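Local coordinates for putative uronate isomerase (Thermotoga maritima, PDB 4NAR), which is of unverified function but probably acts as a racemase of lactate or a related hydroxy acid, as in the lactate racemase family, at residues Thr151-Ser156 with Gln258-Tyr263; Thr157-Gly162 with Lys251-Ser256; Gly161-Val166 with Arg205-Ile210; Phe179-Val184 with Phe345-Ala350; Tyr225-Glu230 with Ile412-Lys417. All blocks are in the same frame, centred on the assembly; numbering follows the deposited sequence.

Contact 1 (Thr151-Ser156 with Gln258-Tyr263); sequences TVPHES and QLHVKY. With SO4 (sulfate ion), chain C.
His260 turns its CG anti to its own carbonyl carbon (chi1 -62°), which carries the imidazole across to Val152 and Pro153. Its CB meets the proline ring, 3.6 Å from Pro153 CD, and the Pro153 and His260 side chains cross at about a right angle. Farther out on the ring, His260 CE1 lies 3.5 Å from Val152 CG2 and the same distance from Thr151 O, the latter near the ring plane at its edge. Both ring nitrogens are engaged, ND1 with Ser256 OG and NE2 with Tyr225 O, which fixes the ring's rotation. His260 is the first residue to leave helical geometry after helix 241-259, and the chain then enters strand 261-264; the contact thus seats this helix-to-strand turn against the segment following strand 144-150 of the seven-stranded mixed sheet. Beyond Pro153, a CG placed anti to the backbone N (chi1 -164°) points the His154 ring at a sulfate ion, His154 NE2 lying 2.8 Å from sulfate O3 in a nearly straight bond (177°). Arg41 and Lys164 also bind that sulfate, while His154 ND1 accepts from Ser156 N at 3.1 Å.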
# COMPACT_ATOMS: atom_id res chain seq x y z
N THR A 151 8.86 3.65 -0.92
CA THR A 151 9.12 2.29 -1.39
C THR A 151 9.49 1.31 -0.27
O THR A 151 10.43 1.55 0.50
CB THR A 151 10.21 2.25 -2.50
OG1 THR A 151 9.74 2.96 -3.66
CG2 THR A 151 10.55 0.82 -2.88
N VAL A 152 8.73 0.22 -0.23
CA VAL A 152 8.81 -0.78 0.83
C VAL A 152 8.27 -2.08 0.22
O VAL A 152 7.52 -2.04 -0.76
CB VAL A 152 7.96 -0.28 2.04
CG1 VAL A 152 7.11 -1.38 2.66
CG2 VAL A 152 8.85 0.39 3.09
N PRO A 153 8.68 -3.24 0.75
CA PRO A 153 8.15 -4.47 0.14
C PRO A 153 6.64 -4.55 0.32
O PRO A 153 6.15 -4.19 1.39
CB PRO A 153 8.83 -5.59 0.94
CG PRO A 153 10.02 -4.94 1.59
CD PRO A 153 9.62 -3.52 1.85
N HIS A 154 5.92 -5.02 -0.70
CA HIS A 154 4.47 -4.96 -0.68
C HIS A 154 3.83 -6.25 -1.18
O HIS A 154 4.29 -6.85 -2.18
CB HIS A 154 3.99 -3.77 -1.51
CG HIS A 154 2.56 -3.38 -1.26
ND1 HIS A 154 1.50 -3.98 -1.91
CD2 HIS A 154 2.02 -2.44 -0.45
CE1 HIS A 154 0.37 -3.42 -1.51
NE2 HIS A 154 0.65 -2.49 -0.62
N GLU A 155 2.75 -6.64 -0.50
CA GLU A 155 2.08 -7.92 -0.72
C GLU A 155 1.36 -8.03 -2.08
O GLU A 155 1.08 -9.15 -2.53
CB GLU A 155 1.06 -8.18 0.40
CG GLU A 155 -0.14 -7.21 0.37
CD GLU A 155 0.18 -5.83 1.01
OE1 GLU A 155 1.37 -5.58 1.38
OE2 GLU A 155 -0.75 -5.00 1.15
N SER A 156 1.04 -6.89 -2.70
CA SER A 156 0.31 -6.89 -3.98
C SER A 156 1.14 -6.37 -5.16
O SER A 156 0.89 -6.75 -6.31
CB SER A 156 -1.00 -6.08 -3.90
OG SER A 156 -1.88 -6.59 -2.92
N GLN A 258 17.71 -4.28 0.46
CA GLN A 258 18.87 -4.49 1.33
C GLN A 258 18.54 -4.07 2.75
O GLN A 258 19.20 -4.50 3.70
CB GLN A 258 20.05 -3.64 0.86
CG GLN A 258 20.73 -4.08 -0.44
CD GLN A 258 21.84 -3.11 -0.85
OE1 GLN A 258 21.59 -2.11 -1.54
NE2 GLN A 258 23.07 -3.38 -0.40
N LEU A 259 17.53 -3.23 2.90
CA LEU A 259 17.23 -2.62 4.18
C LEU A 259 15.98 -3.22 4.85
O LEU A 259 15.86 -3.24 6.08
CB LEU A 259 17.01 -1.12 3.97
CG LEU A 259 18.12 -0.11 4.31
CD1 LEU A 259 19.48 -0.57 3.83
CD2 LEU A 259 17.76 1.23 3.72
N HIS A 260 15.05 -3.71 4.04
CA HIS A 260 13.73 -4.08 4.57
C HIS A 260 13.47 -5.59 4.73
O HIS A 260 12.35 -6.01 5.02
CB HIS A 260 12.63 -3.42 3.76
CG HIS A 260 12.66 -1.92 3.80
ND1 HIS A 260 12.27 -1.14 2.73
CD2 HIS A 260 13.02 -1.06 4.78
CE1 HIS A 260 12.38 0.14 3.06
NE2 HIS A 260 12.83 0.21 4.30
N VAL A 261 14.51 -6.40 4.57
CA VAL A 261 14.36 -7.83 4.81
C VAL A 261 15.08 -8.29 6.09
O VAL A 261 16.30 -8.13 6.23
CB VAL A 261 14.80 -8.68 3.59
CG1 VAL A 261 14.66 -10.18 3.89
CG2 VAL A 261 13.99 -8.30 2.37
N LYS A 262 14.31 -8.84 7.04
CA LYS A 262 14.84 -9.47 8.24
C LYS A 262 15.06 -10.97 8.01
O LYS A 262 14.20 -11.66 7.44
CB LYS A 262 13.88 -9.29 9.42
CG LYS A 262 13.68 -7.84 9.89
CD LYS A 262 14.99 -7.21 10.35
CE LYS A 262 14.72 -5.93 11.15
NZ LYS A 262 16.01 -5.21 11.45
N TYR A 263 16.20 -11.48 8.45
CA TYR A 263 16.49 -12.90 8.28
C TYR A 263 16.43 -13.65 9.60
O TYR A 263 16.84 -13.13 10.64
CB TYR A 263 17.84 -13.11 7.59
CG TYR A 263 17.87 -12.60 6.17
CD1 TYR A 263 18.28 -11.30 5.89
CD2 TYR A 263 17.47 -13.41 5.11
CE1 TYR A 263 18.29 -10.82 4.59
CE2 TYR A 263 17.47 -12.93 3.80
CZ TYR A 263 17.89 -11.64 3.55
OH TYR A 263 17.91 -11.16 2.25
S SO4 C . -0.32 0.36 1.11
O1 SO4 C . 0.68 0.71 0.08
O2 SO4 C . -1.22 1.51 1.33
O3 SO4 C . -1.14 -0.80 0.73
O4 SO4 C . 0.41 0.07 2.34

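Contact 2 (Thr157-Gly162 with Lys251-Ser256). With ACT (acetate ion), chain E.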
# COMPACT_ATOMS: atom_id res chain seq x y z
N THR A 157 2.10 -5.49 -4.89
CA THR A 157 2.87 -4.89 -5.98
C THR A 157 4.38 -5.15 -5.91
O THR A 157 5.16 -4.38 -6.47
CB THR A 157 2.65 -3.36 -6.03
OG1 THR A 157 3.09 -2.77 -4.79
CG2 THR A 157 1.17 -3.04 -6.24
N GLY A 158 4.78 -6.23 -5.22
CA GLY A 158 6.19 -6.55 -5.01
C GLY A 158 6.84 -5.54 -4.09
O GLY A 158 7.32 -5.87 -3.00
N PHE A 159 6.87 -4.29 -4.53
CA PHE A 159 7.33 -3.17 -3.72
C PHE A 159 6.29 -2.06 -3.86
O PHE A 159 5.55 -2.04 -4.84
CB PHE A 159 8.69 -2.66 -4.22
CG PHE A 159 9.85 -3.55 -3.84
CD1 PHE A 159 10.49 -3.38 -2.60
CD2 PHE A 159 10.29 -4.58 -4.69
CE1 PHE A 159 11.55 -4.22 -2.22
CE2 PHE A 159 11.37 -5.42 -4.31
CZ PHE A 159 11.99 -5.24 -3.07
N SER A 160 6.23 -1.14 -2.89
CA SER A 160 5.39 0.06 -3.03
C SER A 160 6.22 1.18 -3.65
O SER A 160 7.41 1.01 -3.91
CB SER A 160 4.85 0.53 -1.68
OG SER A 160 5.93 0.78 -0.78
N GLY A 161 5.59 2.33 -3.90
CA GLY A 161 6.31 3.47 -4.46
C GLY A 161 6.17 3.59 -5.96
O GLY A 161 5.49 2.78 -6.61
N GLY A 162 6.84 4.59 -6.52
CA GLY A 162 6.68 4.88 -7.93
C GLY A 162 5.21 5.00 -8.33
O GLY A 162 4.41 5.65 -7.64
N LYS A 251 15.69 2.07 -8.54
CA LYS A 251 16.71 2.41 -7.57
C LYS A 251 16.18 2.19 -6.17
O LYS A 251 16.87 1.59 -5.33
CB LYS A 251 17.16 3.86 -7.75
CG LYS A 251 18.47 4.00 -8.52
CD LYS A 251 18.24 4.69 -9.88
CE LYS A 251 19.52 5.37 -10.41
NZ LYS A 251 19.23 6.30 -11.56
N ALA A 252 14.96 2.67 -5.92
CA ALA A 252 14.31 2.51 -4.62
C ALA A 252 14.28 1.05 -4.19
O ALA A 252 14.64 0.73 -3.05
CB ALA A 252 12.90 3.06 -4.66
N CYS A 253 13.85 0.17 -5.09
CA CYS A 253 13.72 -1.25 -4.77
C CYS A 253 15.05 -1.92 -4.40
O CYS A 253 15.10 -2.79 -3.52
CB CYS A 253 13.10 -1.99 -5.95
SG CYS A 253 11.35 -1.62 -6.23
N GLU A 254 16.12 -1.51 -5.08
CA GLU A 254 17.46 -2.02 -4.78
C GLU A 254 17.89 -1.66 -3.36
O GLU A 254 18.48 -2.48 -2.67
CB GLU A 254 18.48 -1.53 -5.81
CG GLU A 254 19.86 -2.16 -5.63
CD GLU A 254 19.79 -3.67 -5.33
OE1 GLU A 254 19.31 -4.44 -6.21
OE2 GLU A 254 20.22 -4.09 -4.22
N LEU A 255 17.58 -0.44 -2.92
CA LEU A 255 17.92 -0.04 -1.56
C LEU A 255 17.02 -0.74 -0.54
O LEU A 255 17.51 -1.33 0.43
CB LEU A 255 17.87 1.48 -1.38
CG LEU A 255 18.32 1.90 0.04
CD1 LEU A 255 19.73 1.36 0.36
CD2 LEU A 255 18.26 3.42 0.25
N SER A 256 15.70 -0.66 -0.79
CA SER A 256 14.71 -1.35 0.05
C SER A 256 14.99 -2.85 0.21
O SER A 256 14.85 -3.39 1.31
CB SER A 256 13.29 -1.14 -0.50
OG SER A 256 12.41 -2.17 -0.06
C ACT E . 2.74 4.60 -2.52
O ACT E . 2.95 3.40 -2.80
OXT ACT E . 3.77 5.29 -2.44
CH3 ACT E . 1.35 5.13 -2.30
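Cys253 lies against the Phe159 ring through two neighbouring atoms. Its CB stands over one face, 4.1 Å from the Phe159 ring centroid and 13° off the normal, a CH-pi contact; its SG approaches obliquely, 3.4 Å from Phe159 CG, forming a sulfur-aromatic contact. At the ring edge, near its plane, Ser256 OG packs 3.1 Å from Phe159 CE1; the polar partner of this hydroxyl is His260. Cutting Phe159 back to an alanine is likely to open a gap over Cys253 and strip its sulfur of the aromatic partner. Outside this first shell, the Phe159 backbone is fixed by Thr157, whose OG1 donates to Phe159 O at 2.6 Å from above the carbonyl plane. Farther along, Gly161 N donates to an acetate oxygen (atom O) at 3.1 Å, an ion shared with Arg41 and Gly150. Phe159 also touches Tyr249 and Ser257, and so rests on helix 241-259, whose Ala252 and Leu255 pack on strand 217-227, while short strand 158-159 pairs antiparallel with 153-154.

Contact 3 (Gly161-Val166 with Arg205-Ile210); sequences GGLKIV and RASEMI. With ACT (acetate ion), chain E; SO4 (sulfate ion), chain C.
Within 205-210, Ser207 is the first residue to touch Leu163: its CB lies 3.7 Å from Leu163 CD1 and 3.9 Å from Leu163 CD2, so both methyls of the leucine rest on it in van der Waals packing. The serine hydroxyl is satisfied within its own helix by a hydrogen bond with Ile203 O. One turn on, Ile210 reaches out with CD1, which ends 3.7 Å from Val166 CG1; these two side chains slide past each other in opposite directions. The spacing of three residues on both segments matches a helical turn packed on a short 3-10 turn, 163-164, in the loop after strand 158-159. Were Leu163 a mere alanine, a gap is likely to open against Ser207 and against Phe245 and Leu246 of helix 241-259. Two bound anions, probably from the crystallisation liquor, lie on the other side of this turn. With CG anti to the backbone N (chi1 -164°), Lys164 runs out to the sulfate, its NZ bonding sulfate O1 at 2.9 Å, while Lys164 CD passes 3.3 Å from atom O of the acetate.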
# COMPACT_ATOMS: atom_id res chain seq x y z
N GLY A 161 5.59 2.33 -3.90
CA GLY A 161 6.31 3.47 -4.46
C GLY A 161 6.17 3.59 -5.96
O GLY A 161 5.49 2.78 -6.61
N GLY A 162 6.84 4.59 -6.52
CA GLY A 162 6.68 4.88 -7.93
C GLY A 162 5.21 5.00 -8.33
O GLY A 162 4.41 5.65 -7.64
N LEU A 163 4.85 4.36 -9.44
CA LEU A 163 3.50 4.50 -9.99
C LEU A 163 2.40 3.90 -9.09
O LEU A 163 1.21 4.07 -9.37
CB LEU A 163 3.45 3.93 -11.41
CG LEU A 163 4.30 4.78 -12.37
CD1 LEU A 163 4.55 4.03 -13.70
CD2 LEU A 163 3.62 6.14 -12.61
N LYS A 164 2.79 3.21 -8.02
CA LYS A 164 1.77 2.70 -7.11
C LYS A 164 0.99 3.85 -6.46
O LYS A 164 -0.19 3.71 -6.09
CB LYS A 164 2.35 1.77 -6.04
CG LYS A 164 1.26 0.94 -5.35
CD LYS A 164 1.60 0.58 -3.88
CE LYS A 164 0.51 -0.31 -3.23
NZ LYS A 164 -0.54 0.49 -2.49
N ILE A 165 1.62 5.02 -6.35
CA ILE A 165 0.91 6.18 -5.85
C ILE A 165 -0.19 6.64 -6.82
O ILE A 165 -1.17 7.25 -6.40
CB ILE A 165 1.87 7.33 -5.53
CG1 ILE A 165 1.11 8.45 -4.79
CG2 ILE A 165 2.53 7.86 -6.79
CD1 ILE A 165 2.01 9.40 -4.00
N VAL A 166 -0.04 6.35 -8.11
CA VAL A 166 -1.10 6.69 -9.05
C VAL A 166 -2.18 5.60 -9.01
O VAL A 166 -3.37 5.89 -8.85
CB VAL A 166 -0.58 6.85 -10.50
CG1 VAL A 166 -1.73 7.20 -11.44
CG2 VAL A 166 0.53 7.90 -10.57
N ARG A 205 1.51 -0.27 -17.47
CA ARG A 205 0.81 -0.18 -18.75
C ARG A 205 -0.27 0.89 -18.70
O ARG A 205 -0.36 1.73 -19.59
CB ARG A 205 0.23 -1.54 -19.15
CG ARG A 205 -0.65 -1.54 -20.40
CD ARG A 205 0.08 -1.03 -21.64
NE ARG A 205 -0.76 -1.08 -22.84
CZ ARG A 205 -1.19 -0.00 -23.51
NH1 ARG A 205 -0.85 1.22 -23.09
NH2 ARG A 205 -1.95 -0.15 -24.59
N ALA A 206 -1.06 0.89 -17.63
CA ALA A 206 -2.12 1.87 -17.46
C ALA A 206 -1.58 3.31 -17.27
O ALA A 206 -2.14 4.28 -17.79
CB ALA A 206 -2.98 1.47 -16.31
N SER A 207 -0.48 3.42 -16.53
CA SER A 207 0.08 4.73 -16.22
C SER A 207 0.60 5.45 -17.45
O SER A 207 0.63 6.68 -17.49
CB SER A 207 1.20 4.62 -15.19
OG SER A 207 0.71 4.02 -14.01
N GLU A 208 1.02 4.67 -18.44
CA GLU A 208 1.47 5.23 -19.71
C GLU A 208 0.38 6.13 -20.30
O GLU A 208 0.65 7.27 -20.69
CB GLU A 208 1.78 4.12 -20.69
CG GLU A 208 3.25 3.83 -20.82
CD GLU A 208 3.55 2.99 -22.05
OE1 GLU A 208 3.23 1.77 -22.04
OE2 GLU A 208 4.10 3.56 -23.02
N MSE A 209 -0.84 5.61 -20.35
CA MSE A 209 -1.96 6.36 -20.92
C MSE A 209 -2.29 7.59 -20.07
O MSE A 209 -2.76 8.61 -20.58
CB MSE A 209 -3.18 5.45 -21.05
CG MSE A 209 -3.29 4.72 -22.38
SE MSE A 209 -4.73 3.40 -22.29
CE MSE A 209 -3.81 2.11 -21.15
N ILE A 210 -2.05 7.47 -18.77
CA ILE A 210 -2.28 8.57 -17.84
C ILE A 210 -1.27 9.69 -18.08
O ILE A 210 -1.66 10.85 -18.29
CB ILE A 210 -2.21 8.08 -16.37
CG1 ILE A 210 -3.36 7.11 -16.09
CG2 ILE A 210 -2.21 9.25 -15.37
CD1 ILE A 210 -3.35 6.51 -14.70
C ACT E . 2.74 4.60 -2.52
O ACT E . 2.95 3.40 -2.80
OXT ACT E . 3.77 5.29 -2.44
CH3 ACT E . 1.35 5.13 -2.30
S SO4 C . -0.32 0.36 1.11
O1 SO4 C . 0.68 0.71 0.08
O2 SO4 C . -1.22 1.51 1.33
O3 SO4 C . -1.14 -0.80 0.73
O4 SO4 C . 0.41 0.07 2.34

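Contact 4 (Phe179-Val184 with Phe345-Ala350). With SO4 (sulfate ion), chain B.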
# COMPACT_ATOMS: atom_id res chain seq x y z
N PHE A 179 -5.53 -5.59 -10.83
CA PHE A 179 -4.16 -5.86 -10.41
C PHE A 179 -4.10 -6.69 -9.12
O PHE A 179 -3.23 -7.55 -8.98
CB PHE A 179 -3.26 -4.60 -10.38
CG PHE A 179 -3.28 -3.83 -9.08
CD1 PHE A 179 -2.66 -4.32 -7.93
CD2 PHE A 179 -3.84 -2.56 -9.04
CE1 PHE A 179 -2.65 -3.59 -6.75
CE2 PHE A 179 -3.83 -1.81 -7.86
CZ PHE A 179 -3.23 -2.33 -6.71
N HIS A 180 -5.02 -6.43 -8.20
CA HIS A 180 -5.08 -7.21 -6.97
C HIS A 180 -5.31 -8.70 -7.27
O HIS A 180 -4.67 -9.57 -6.67
CB HIS A 180 -6.14 -6.67 -6.01
CG HIS A 180 -5.67 -5.52 -5.18
ND1 HIS A 180 -4.68 -5.65 -4.22
CD2 HIS A 180 -6.04 -4.22 -5.16
CE1 HIS A 180 -4.47 -4.48 -3.64
NE2 HIS A 180 -5.29 -3.59 -4.20
N TRP A 181 -6.21 -8.99 -8.21
CA TRP A 181 -6.50 -10.37 -8.56
C TRP A 181 -5.34 -11.02 -9.31
O TRP A 181 -5.01 -12.18 -9.05
CB TRP A 181 -7.79 -10.46 -9.38
CG TRP A 181 -8.27 -11.87 -9.56
CD1 TRP A 181 -8.36 -12.57 -10.73
CD2 TRP A 181 -8.71 -12.76 -8.53
NE1 TRP A 181 -8.83 -13.84 -10.49
CE2 TRP A 181 -9.05 -13.99 -9.14
CE3 TRP A 181 -8.86 -12.64 -7.13
CZ2 TRP A 181 -9.53 -15.09 -8.42
CZ3 TRP A 181 -9.33 -13.75 -6.41
CH2 TRP A 181 -9.66 -14.95 -7.06
N ALA A 182 -4.74 -10.29 -10.25
CA ALA A 182 -3.56 -10.74 -10.96
C ALA A 182 -2.47 -11.13 -9.95
O ALA A 182 -1.84 -12.19 -10.07
CB ALA A 182 -3.04 -9.65 -11.91
N ALA A 183 -2.28 -10.27 -8.95
CA ALA A 183 -1.25 -10.47 -7.94
C ALA A 183 -1.51 -11.71 -7.11
O ALA A 183 -0.60 -12.50 -6.84
CB ALA A 183 -1.13 -9.23 -7.03
N VAL A 184 -2.75 -11.88 -6.67
CA VAL A 184 -3.06 -12.99 -5.77
C VAL A 184 -2.97 -14.37 -6.47
O VAL A 184 -2.71 -15.39 -5.81
CB VAL A 184 -4.41 -12.80 -5.03
CG1 VAL A 184 -5.58 -13.29 -5.90
CG2 VAL A 184 -4.37 -13.50 -3.65
N PHE A 345 -18.88 -11.11 -7.09
CA PHE A 345 -18.22 -10.72 -5.83
C PHE A 345 -16.94 -9.94 -6.12
O PHE A 345 -16.19 -10.27 -7.05
CB PHE A 345 -17.91 -11.95 -4.98
CG PHE A 345 -17.48 -11.63 -3.57
CD1 PHE A 345 -16.13 -11.58 -3.24
CD2 PHE A 345 -18.44 -11.37 -2.59
CE1 PHE A 345 -15.74 -11.28 -1.93
CE2 PHE A 345 -18.05 -11.08 -1.27
CZ PHE A 345 -16.70 -11.03 -0.95
N ASN A 346 -16.72 -8.90 -5.32
CA ASN A 346 -15.60 -7.99 -5.53
C ASN A 346 -14.22 -8.66 -5.38
O ASN A 346 -13.89 -9.19 -4.32
CB ASN A 346 -15.70 -6.80 -4.57
CG ASN A 346 -14.56 -5.81 -4.77
OD1 ASN A 346 -13.47 -5.97 -4.20
ND2 ASN A 346 -14.81 -4.79 -5.60
N LYS A 347 -13.41 -8.58 -6.43
CA LYS A 347 -12.13 -9.30 -6.46
C LYS A 347 -11.03 -8.72 -5.57
O LYS A 347 -10.07 -9.44 -5.23
CB LYS A 347 -11.66 -9.46 -7.91
CG LYS A 347 -12.43 -10.55 -8.64
CD LYS A 347 -12.08 -10.60 -10.12
CE LYS A 347 -12.98 -11.60 -10.85
NZ LYS A 347 -12.35 -12.94 -10.86
N ASN A 348 -11.16 -7.45 -5.20
CA ASN A 348 -10.21 -6.80 -4.30
C ASN A 348 -10.37 -7.43 -2.90
O ASN A 348 -9.40 -7.93 -2.31
CB ASN A 348 -10.43 -5.28 -4.27
CG ASN A 348 -9.26 -4.49 -3.65
OD1 ASN A 348 -8.37 -5.06 -2.99
ND2 ASN A 348 -9.27 -3.18 -3.85
N VAL A 349 -11.60 -7.41 -2.38
CA VAL A 349 -11.94 -8.16 -1.17
C VAL A 349 -11.55 -9.65 -1.27
O VAL A 349 -10.98 -10.22 -0.32
CB VAL A 349 -13.46 -8.07 -0.88
CG1 VAL A 349 -13.84 -8.99 0.29
CG2 VAL A 349 -13.86 -6.62 -0.61
N ALA A 350 -11.84 -10.27 -2.42
CA ALA A 350 -11.47 -11.67 -2.62
C ALA A 350 -9.96 -11.84 -2.46
O ALA A 350 -9.49 -12.75 -1.75
CB ALA A 350 -11.93 -12.17 -4.00
S SO4 B . -6.15 -0.70 -1.78
O1 SO4 B . -5.38 -1.04 -2.98
O2 SO4 B . -6.16 0.76 -1.60
O3 SO4 B . -7.52 -1.22 -1.92
O4 SO4 B . -5.53 -1.34 -0.60
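Trp181 and Lys347 form the broader, well-packed half of this contact between helices 173-186 and 347-357. Lys347 crosses over one face of the indole: NZ stands 3.9 Å from the centroid of the Trp181 five-membered ring, 21° off its normal, a cation-pi contact. The CD of Lys347 covers the same ring 4.2 Å from its centroid, adding a CH-pi contact. The bend at the end of the lysine chain (chi4 -91°) helps keep the ammonium over the ring, and a hydrogen bond to Asp125 fixes the indole N-H and so helps hold the ring in place. On the six-membered ring, Trp181 CZ3 touches Ala350 CB at 3.9 Å. Where Trp181 is buried, His180 is partly exposed, and its half of the contact is narrower and opens on an anion. Asn348 OD1 lies 3.3 Å from His180 CD2 over one imidazole face, the amide and ring planes being 23° apart, while Phe179 covers the opposite face. His180 NE2 reaches sulfate O1 at 2.8 Å near the ring plane, and Asn348 ND2 reaches O3 of the same ion at a longer 3.3 Å. At the start of helix 347-357, Asn346 is the N-cap, its OD1 accepting from Val349 N at 3.0 Å. Thr72 and Trp283 also bind this sulfate, probably from the crystallisation liquor, consistent with the paired helices lining an anion-binding pocket.

Contact 5 (Tyr225-Glu230 with Ile412-Lys417)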
# COMPACT_ATOMS: atom_id res chain seq x y z
N TYR A 225 13.20 4.57 3.56
CA TYR A 225 13.48 4.84 4.96
C TYR A 225 13.45 3.56 5.79
O TYR A 225 12.92 2.52 5.38
CB TYR A 225 12.46 5.82 5.53
CG TYR A 225 11.06 5.43 5.12
CD1 TYR A 225 10.51 5.92 3.94
CD2 TYR A 225 10.29 4.56 5.89
CE1 TYR A 225 9.23 5.55 3.53
CE2 TYR A 225 9.00 4.18 5.49
CZ TYR A 225 8.48 4.68 4.31
OH TYR A 225 7.21 4.34 3.88
N GLU A 226 14.02 3.66 6.99
CA GLU A 226 13.87 2.63 8.00
C GLU A 226 12.91 3.10 9.07
O GLU A 226 12.74 4.31 9.27
CB GLU A 226 15.22 2.30 8.63
CG GLU A 226 16.16 1.59 7.71
CD GLU A 226 17.61 1.87 8.06
OE1 GLU A 226 17.85 2.71 8.96
OE2 GLU A 226 18.50 1.26 7.43
N GLU A 227 12.29 2.15 9.75
CA GLU A 227 11.50 2.45 10.93
C GLU A 227 11.96 1.59 12.10
O GLU A 227 11.81 0.37 12.07
CB GLU A 227 10.01 2.22 10.66
CG GLU A 227 9.16 2.48 11.89
CD GLU A 227 7.71 2.76 11.54
OE1 GLU A 227 7.36 2.63 10.33
OE2 GLU A 227 6.94 3.11 12.47
N GLU A 228 12.54 2.23 13.11
CA GLU A 228 12.93 1.51 14.31
C GLU A 228 12.00 1.91 15.45
O GLU A 228 11.06 1.18 15.80
CB GLU A 228 14.39 1.80 14.66
CG GLU A 228 15.40 1.27 13.64
CD GLU A 228 16.82 1.24 14.18
OE1 GLU A 228 17.64 2.08 13.73
OE2 GLU A 228 17.13 0.38 15.05
N GLU A 229 12.27 3.07 16.04
CA GLU A 229 11.34 3.69 16.97
C GLU A 229 10.84 4.98 16.34
O GLU A 229 9.74 5.44 16.64
CB GLU A 229 12.02 3.96 18.31
CG GLU A 229 12.48 2.68 18.99
CD GLU A 229 12.42 2.79 20.50
OE1 GLU A 229 12.22 3.94 21.00
OE2 GLU A 229 12.57 1.74 21.18
N GLU A 230 11.67 5.54 15.46
CA GLU A 230 11.30 6.65 14.61
C GLU A 230 11.61 6.29 13.15
O GLU A 230 12.20 5.24 12.86
CB GLU A 230 12.09 7.91 15.00
CG GLU A 230 11.54 8.64 16.22
CD GLU A 230 11.92 10.12 16.24
OE1 GLU A 230 11.03 10.97 16.04
OE2 GLU A 230 13.12 10.42 16.46
N ILE A 412 7.42 -8.87 17.19
CA ILE A 412 7.83 -8.01 16.08
C ILE A 412 7.35 -6.58 16.26
O ILE A 412 6.14 -6.32 16.22
CB ILE A 412 7.28 -8.56 14.73
CG1 ILE A 412 7.59 -10.05 14.59
CG2 ILE A 412 7.83 -7.75 13.55
CD1 ILE A 412 6.93 -10.69 13.37
N VAL A 413 8.31 -5.68 16.48
CA VAL A 413 8.04 -4.24 16.57
C VAL A 413 9.03 -3.52 15.67
O VAL A 413 10.23 -3.76 15.77
CB VAL A 413 8.24 -3.70 18.01
CG1 VAL A 413 7.99 -2.18 18.05
CG2 VAL A 413 7.34 -4.40 19.00
N PRO A 414 8.53 -2.65 14.78
CA PRO A 414 7.10 -2.40 14.53
C PRO A 414 6.48 -3.45 13.59
O PRO A 414 7.11 -3.92 12.63
CB PRO A 414 7.09 -1.02 13.87
CG PRO A 414 8.41 -0.99 13.11
CD PRO A 414 9.39 -1.76 13.97
N GLY A 415 5.23 -3.80 13.87
CA GLY A 415 4.62 -4.89 13.14
C GLY A 415 4.19 -4.57 11.72
O GLY A 415 3.76 -3.44 11.42
N GLY A 416 4.31 -5.57 10.86
CA GLY A 416 3.84 -5.47 9.49
C GLY A 416 4.71 -4.61 8.59
O GLY A 416 4.32 -4.30 7.47
N LYS A 417 5.89 -4.22 9.08
CA LYS A 417 6.78 -3.35 8.32
C LYS A 417 7.81 -4.14 7.51
O LYS A 417 7.84 -4.07 6.29
CB LYS A 417 7.46 -2.33 9.23
CG LYS A 417 6.50 -1.34 9.95
CD LYS A 417 5.67 -0.55 8.94
CE LYS A 417 4.49 0.15 9.61
NZ LYS A 417 4.85 1.27 10.51
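Lys417 NZ is gripped by two carboxylates: it donates to Glu227 OE1 at 2.9 Å, a salt bridge, and forms a second one with Glu278. The first partner closes strand 217-227 of the seven-stranded mixed sheet, and the second segment is the loop between strand 409-412, at the edge of the parallel five-stranded sheet, and strand 419-422; the contact therefore ties one sheet to a loop leaving the other. The ammonium comes from above the Glu227 carboxylate plane, 42° out of it. Its position follows from two bends in the lysine chain (chi2 -58°, chi4 69°), which fold it back toward the strand, whereas Glu227 is extended beyond CG and crosses the lysine at an angle. Two acids around one amine would probably favour its charged form. Alongside the ion pair lies an apolar patch: Glu227 CG meets Pro414 CG at 3.8 Å, so the methylene part of the glutamate rests on the proline ring. Pro414, preceded by a cis peptide bond, also meets backbone atoms in this surface contact. The carbonyl of Glu227 is held by the hydroxyl of Tyr418, and Pro414 CD sits 3.7 Å from Glu227 O and 3.8 Å from Glu228 O.

Overall arrangement
Contacts 1 to 4 are buried, whereas contact 5 lies at the surface, and it depends on a salt bridge where the others rest mostly on packing. Contacts 1 and 2 share helix 241-259 and the small antiparallel pair 153-154 and 158-159, joined through Val152 O and Ser160 N at 2.6 Å. Contacts 2 and 3 share Gly161 and Gly162, yet contact 2 is sulfur-aromatic and contact 3 aliphatic, while contact 4 adds a cation-pi contact. Contacts 1 and 3 meet at one sulfate, contacts 2 and 3 at the acetate, and contact 4 at another sulfate. Contact 5 joins contact 1 through His260 and Tyr225; its centre is about 27 Å from that of contact 4.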